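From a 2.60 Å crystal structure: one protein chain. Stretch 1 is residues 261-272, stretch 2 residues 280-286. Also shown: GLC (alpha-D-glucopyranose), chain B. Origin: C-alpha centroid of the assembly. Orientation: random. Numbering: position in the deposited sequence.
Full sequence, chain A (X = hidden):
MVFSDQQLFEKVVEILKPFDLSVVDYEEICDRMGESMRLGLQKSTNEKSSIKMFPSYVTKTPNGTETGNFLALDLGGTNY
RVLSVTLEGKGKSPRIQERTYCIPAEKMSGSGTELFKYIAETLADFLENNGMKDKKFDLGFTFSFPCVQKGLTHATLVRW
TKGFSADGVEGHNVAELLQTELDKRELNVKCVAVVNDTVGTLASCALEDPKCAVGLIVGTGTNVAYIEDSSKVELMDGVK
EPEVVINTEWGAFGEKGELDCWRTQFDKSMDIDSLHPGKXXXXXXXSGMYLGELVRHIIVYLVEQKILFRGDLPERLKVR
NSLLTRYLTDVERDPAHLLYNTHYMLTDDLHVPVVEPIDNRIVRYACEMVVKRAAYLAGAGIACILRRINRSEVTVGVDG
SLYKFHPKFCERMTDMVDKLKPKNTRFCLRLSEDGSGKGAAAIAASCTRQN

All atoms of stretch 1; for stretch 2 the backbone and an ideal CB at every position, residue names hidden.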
# COMPACT_ATOMS: atom_id res chain seq x y z
N CYS A 261 -10.45 -17.12 10.07
CA CYS A 261 -9.84 -18.08 10.97
C CYS A 261 -8.50 -17.56 11.47
O CYS A 261 -8.02 -17.96 12.54
CB CYS A 261 -9.60 -19.38 10.23
SG CYS A 261 -11.09 -20.13 9.69
N TRP A 262 -7.92 -16.66 10.70
CA TRP A 262 -6.62 -16.11 10.99
C TRP A 262 -6.62 -14.73 11.63
O TRP A 262 -5.60 -14.26 12.11
CB TRP A 262 -5.80 -16.15 9.70
CG TRP A 262 -5.77 -17.55 9.13
CD1 TRP A 262 -5.03 -18.58 9.58
CD2 TRP A 262 -6.53 -18.05 8.02
NE1 TRP A 262 -5.26 -19.70 8.82
CE2 TRP A 262 -6.18 -19.40 7.86
CE3 TRP A 262 -7.48 -17.49 7.16
CZ2 TRP A 262 -6.74 -20.20 6.88
CZ3 TRP A 262 -8.04 -18.29 6.17
CH2 TRP A 262 -7.67 -19.64 6.05
N ARG A 263 -7.77 -14.07 11.63
CA ARG A 263 -7.88 -12.76 12.26
C ARG A 263 -8.07 -12.94 13.76
O ARG A 263 -8.87 -13.78 14.19
CB ARG A 263 -9.01 -11.97 11.63
CG ARG A 263 -8.75 -11.67 10.17
CD ARG A 263 -9.87 -10.88 9.51
NE ARG A 263 -10.04 -9.57 10.12
CZ ARG A 263 -11.03 -9.24 10.94
NH1 ARG A 263 -11.99 -10.12 11.26
NH2 ARG A 263 -11.05 -8.01 11.45
N THR A 264 -7.28 -12.21 14.54
CA THR A 264 -7.32 -12.25 16.01
C THR A 264 -8.16 -11.10 16.56
O THR A 264 -8.65 -10.26 15.80
CB THR A 264 -5.90 -12.15 16.60
OG1 THR A 264 -5.37 -10.85 16.35
CG2 THR A 264 -4.99 -13.19 15.97
N GLN A 265 -8.31 -11.06 17.89
CA GLN A 265 -9.11 -10.01 18.54
C GLN A 265 -8.48 -8.62 18.45
O GLN A 265 -9.17 -7.60 18.51
CB GLN A 265 -9.42 -10.36 20.00
CG GLN A 265 -8.21 -10.72 20.86
CD GLN A 265 -8.47 -10.58 22.37
OE1 GLN A 265 -8.45 -9.47 22.92
NE2 GLN A 265 -8.67 -11.71 23.03
N PHE A 266 -7.16 -8.59 18.30
CA PHE A 266 -6.42 -7.36 18.18
C PHE A 266 -6.70 -6.78 16.80
O PHE A 266 -6.78 -5.57 16.62
CB PHE A 266 -4.94 -7.68 18.37
CG PHE A 266 -4.66 -8.43 19.64
CD1 PHE A 266 -4.85 -7.84 20.88
CD2 PHE A 266 -4.23 -9.75 19.59
CE1 PHE A 266 -4.63 -8.54 22.06
CE2 PHE A 266 -4.01 -10.46 20.77
CZ PHE A 266 -4.21 -9.85 22.01
N ASP A 267 -6.88 -7.67 15.84
CA ASP A 267 -7.19 -7.29 14.47
C ASP A 267 -8.62 -6.74 14.42
O ASP A 267 -8.92 -5.80 13.67
CB ASP A 267 -7.08 -8.53 13.54
CG ASP A 267 -5.63 -8.91 13.24
OD1 ASP A 267 -4.82 -8.03 12.91
OD2 ASP A 267 -5.32 -10.12 13.28
N LYS A 268 -9.50 -7.30 15.25
CA LYS A 268 -10.90 -6.90 15.31
C LYS A 268 -11.12 -5.59 16.05
O LYS A 268 -11.88 -4.76 15.58
CB LYS A 268 -11.76 -8.00 15.92
CG LYS A 268 -11.75 -9.26 15.11
CD LYS A 268 -12.59 -10.36 15.70
CE LYS A 268 -12.32 -11.62 14.90
NZ LYS A 268 -13.31 -12.71 15.04
N SER A 269 -10.46 -5.39 17.19
CA SER A 269 -10.64 -4.15 17.92
C SER A 269 -9.86 -3.00 17.29
O SER A 269 -10.11 -1.83 17.60
CB SER A 269 -10.28 -4.31 19.39
OG SER A 269 -8.92 -4.65 19.53
N MET A 270 -8.88 -3.34 16.45
CA MET A 270 -8.07 -2.35 15.72
C MET A 270 -8.98 -1.91 14.57
O MET A 270 -9.20 -0.73 14.34
CB MET A 270 -6.81 -3.03 15.17
CG MET A 270 -5.71 -2.14 14.57
SD MET A 270 -5.98 -1.59 12.88
CE MET A 270 -5.98 -3.07 12.07
N ASP A 271 -9.56 -2.90 13.90
CA ASP A 271 -10.48 -2.67 12.79
C ASP A 271 -11.74 -1.88 13.25
O ASP A 271 -12.07 -0.83 12.70
CB ASP A 271 -10.86 -4.02 12.17
CG ASP A 271 -11.84 -3.89 11.05
OD1 ASP A 271 -11.63 -3.03 10.17
OD2 ASP A 271 -12.85 -4.64 11.05
N ILE A 272 -12.43 -2.39 14.26
CA ILE A 272 -13.62 -1.74 14.80
C ILE A 272 -13.41 -0.22 15.01
O ILE A 272 -14.27 0.59 14.67
CB ILE A 272 -14.01 -2.40 16.18
CG1 ILE A 272 -14.70 -3.74 15.99
CG2 ILE A 272 -14.92 -1.50 16.99
CD1 ILE A 272 -14.86 -4.52 17.30
N UNK A 280 -11.09 -3.33 4.03
CA UNK A 280 -9.65 -3.55 3.83
C UNK A 280 -9.06 -4.45 4.90
O UNK A 280 -7.95 -4.21 5.37
CB UNK A 280 -8.90 -2.21 3.82
N UNK A 281 -9.77 -5.53 5.20
CA UNK A 281 -9.35 -6.48 6.23
C UNK A 281 -7.97 -7.13 6.05
O UNK A 281 -7.24 -7.35 7.02
CB UNK A 281 -10.40 -7.59 6.31
N UNK A 282 -7.59 -7.42 4.82
CA UNK A 282 -6.29 -8.01 4.60
C UNK A 282 -5.22 -6.94 4.76
O UNK A 282 -4.17 -7.19 5.38
CB UNK A 282 -6.21 -8.66 3.22
N UNK A 283 -5.50 -5.73 4.28
CA UNK A 283 -4.54 -4.64 4.37
C UNK A 283 -4.17 -4.30 5.81
O UNK A 283 -3.03 -3.99 6.11
CB UNK A 283 -5.10 -3.40 3.68
N UNK A 284 -5.17 -4.32 6.68
CA UNK A 284 -4.97 -4.01 8.08
C UNK A 284 -4.06 -5.00 8.81
O UNK A 284 -3.61 -4.73 9.93
CB UNK A 284 -6.33 -3.95 8.78
N UNK A 285 -3.81 -6.15 8.18
CA UNK A 285 -2.94 -7.18 8.75
C UNK A 285 -1.53 -7.01 8.23
O UNK A 285 -0.59 -7.45 8.86
CB UNK A 285 -3.46 -8.58 8.42
N UNK A 286 -1.40 -6.28 7.12
CA UNK A 286 -0.13 -6.08 6.42
C UNK A 286 0.55 -4.69 6.36
O UNK A 286 1.74 -4.57 6.62
CB UNK A 286 -0.36 -6.53 4.97
C1 GLC B . -4.66 1.22 -0.44
C2 GLC B . -5.46 1.69 -1.66
C3 GLC B . -4.88 1.08 -2.91
C4 GLC B . -3.40 1.41 -3.00
C5 GLC B . -2.69 0.92 -1.76
C6 GLC B . -1.22 1.28 -1.75
O1 GLC B . -4.72 -0.16 -0.39
O2 GLC B . -6.82 1.30 -1.55
O3 GLC B . -5.55 1.57 -4.06
O4 GLC B . -2.84 0.81 -4.15
O5 GLC B . -3.28 1.54 -0.61
O6 GLC B . -1.01 2.58 -1.25

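Position 280 has phi/psi of 70/45, a left-handed backbone. Glycine, asparagine or aspartate often adopt it, though other residues can. The CB points sideways to stretch 1 and has none of its atoms within 5.5 Å. The sugar lies beyond, so a polar side chain would be reasonable. The residue is Gln-280. Its end leads away from stretch 1, and NE2 comes to 3.7 Å from O1 of GLC.

Position 281 points toward stretch 1. Its ideal CB is 4.3 Å from Arg-263 NE, and the Asp-271 carboxylate lies further on. An apolar chain could cover the guanidinium; a polar one could address either charge. The residue is Leu-281. Its CD1 sits over one face of the guanidinium, 4.2 Å from Arg-263 CZ, and its CD2 is 3.6 Å from Asp-271 OD1. A water links the backbone here to the arginine: it accepts from Arg-263 NE at 2.7 Å and donates a weak bond to Leu-281 O at 3.3 Å.

Position 282 points away from stretch 1, which therefore sets little limit on size or polarity. The residue is Tyr-282, with chi1 t.

Position 283 is out of reach of stretch 1. Its CB lies on the sugar's side, where a longer polar chain could meet a hydroxyl. The residue is Glu-283. Its OE2 accepts a hydrogen bond from O1 of GLC at 2.7 Å.

Position 284 points toward the helix of stretch 1. The ideal CB is only 3.4 Å from Met-270 CE, so branching at CB would have little room on that side. Further out lies the carboxylate of Asp-271. A long unbranched chain with a positive end suits best; a neutral donor is also possible. The residue is Lys-284. Its CB packs 3.4 Å from Met-270 CE. The chain then extends to a salt bridge, with NZ 3.4 Å from Asp-271 OD1.

Position 285 points sideways, its ideal CB 4.7 Å from Asp-267 OD1. Beyond it are the CG of Arg-263 and the CB and carbonyl of Trp-262. A long flexible apolar chain could reach them; a donor aimed at Asp-267 is another option. The residue is Met-285, whose end comes nearer than its CB direction suggests. Its CG passes 4.1 Å from Asp-267 OD1. Its CE ends 4.0 Å from Arg-263 CG and 3.9 Å from Trp-262 O.

Position 286 is out of reach, so stretch 1 does not choose between residues. The residue is Val-286. Its N bonds to Glu-283 O at 3.0 Å.

Stretch 2 280-286: QLYEKMV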
# COMPACT_ATOMS: atom_id res chain seq x y z
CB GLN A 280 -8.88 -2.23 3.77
CG GLN A 280 -9.44 -1.19 2.80
CD GLN A 280 -9.17 -1.48 1.34
OE1 GLN A 280 -10.08 -1.55 0.53
NE2 GLN A 280 -7.90 -1.58 0.98
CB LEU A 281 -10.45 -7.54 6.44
CG LEU A 281 -11.78 -6.87 6.80
CD1 LEU A 281 -12.77 -7.88 7.33
CD2 LEU A 281 -11.55 -5.79 7.85
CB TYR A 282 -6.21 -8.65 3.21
CG TYR A 282 -4.83 -9.11 2.80
CD1 TYR A 282 -4.25 -10.24 3.36
CD2 TYR A 282 -4.12 -8.43 1.82
CE1 TYR A 282 -3.00 -10.68 2.96
CE2 TYR A 282 -2.87 -8.87 1.41
CZ TYR A 282 -2.31 -9.99 1.99
OH TYR A 282 -1.09 -10.42 1.57
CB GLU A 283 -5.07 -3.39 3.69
CG GLU A 283 -4.25 -2.15 3.99
CD GLU A 283 -4.66 -0.97 3.19
OE1 GLU A 283 -5.65 -0.31 3.57
OE2 GLU A 283 -4.01 -0.70 2.17
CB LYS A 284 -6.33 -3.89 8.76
CG LYS A 284 -7.08 -2.65 8.31
CD LYS A 284 -8.54 -2.71 8.63
CE LYS A 284 -9.09 -1.33 8.92
NZ LYS A 284 -10.11 -0.86 7.97
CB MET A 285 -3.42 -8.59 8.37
CG MET A 285 -4.80 -9.03 8.90
SD MET A 285 -5.43 -10.54 8.12
CE MET A 285 -4.88 -11.80 9.20
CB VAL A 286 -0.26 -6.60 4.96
CG1 VAL A 286 1.04 -6.48 4.22
CG2 VAL A 286 -0.72 -8.03 4.96
O HOH W 1 -8.68 -7.25 10.01
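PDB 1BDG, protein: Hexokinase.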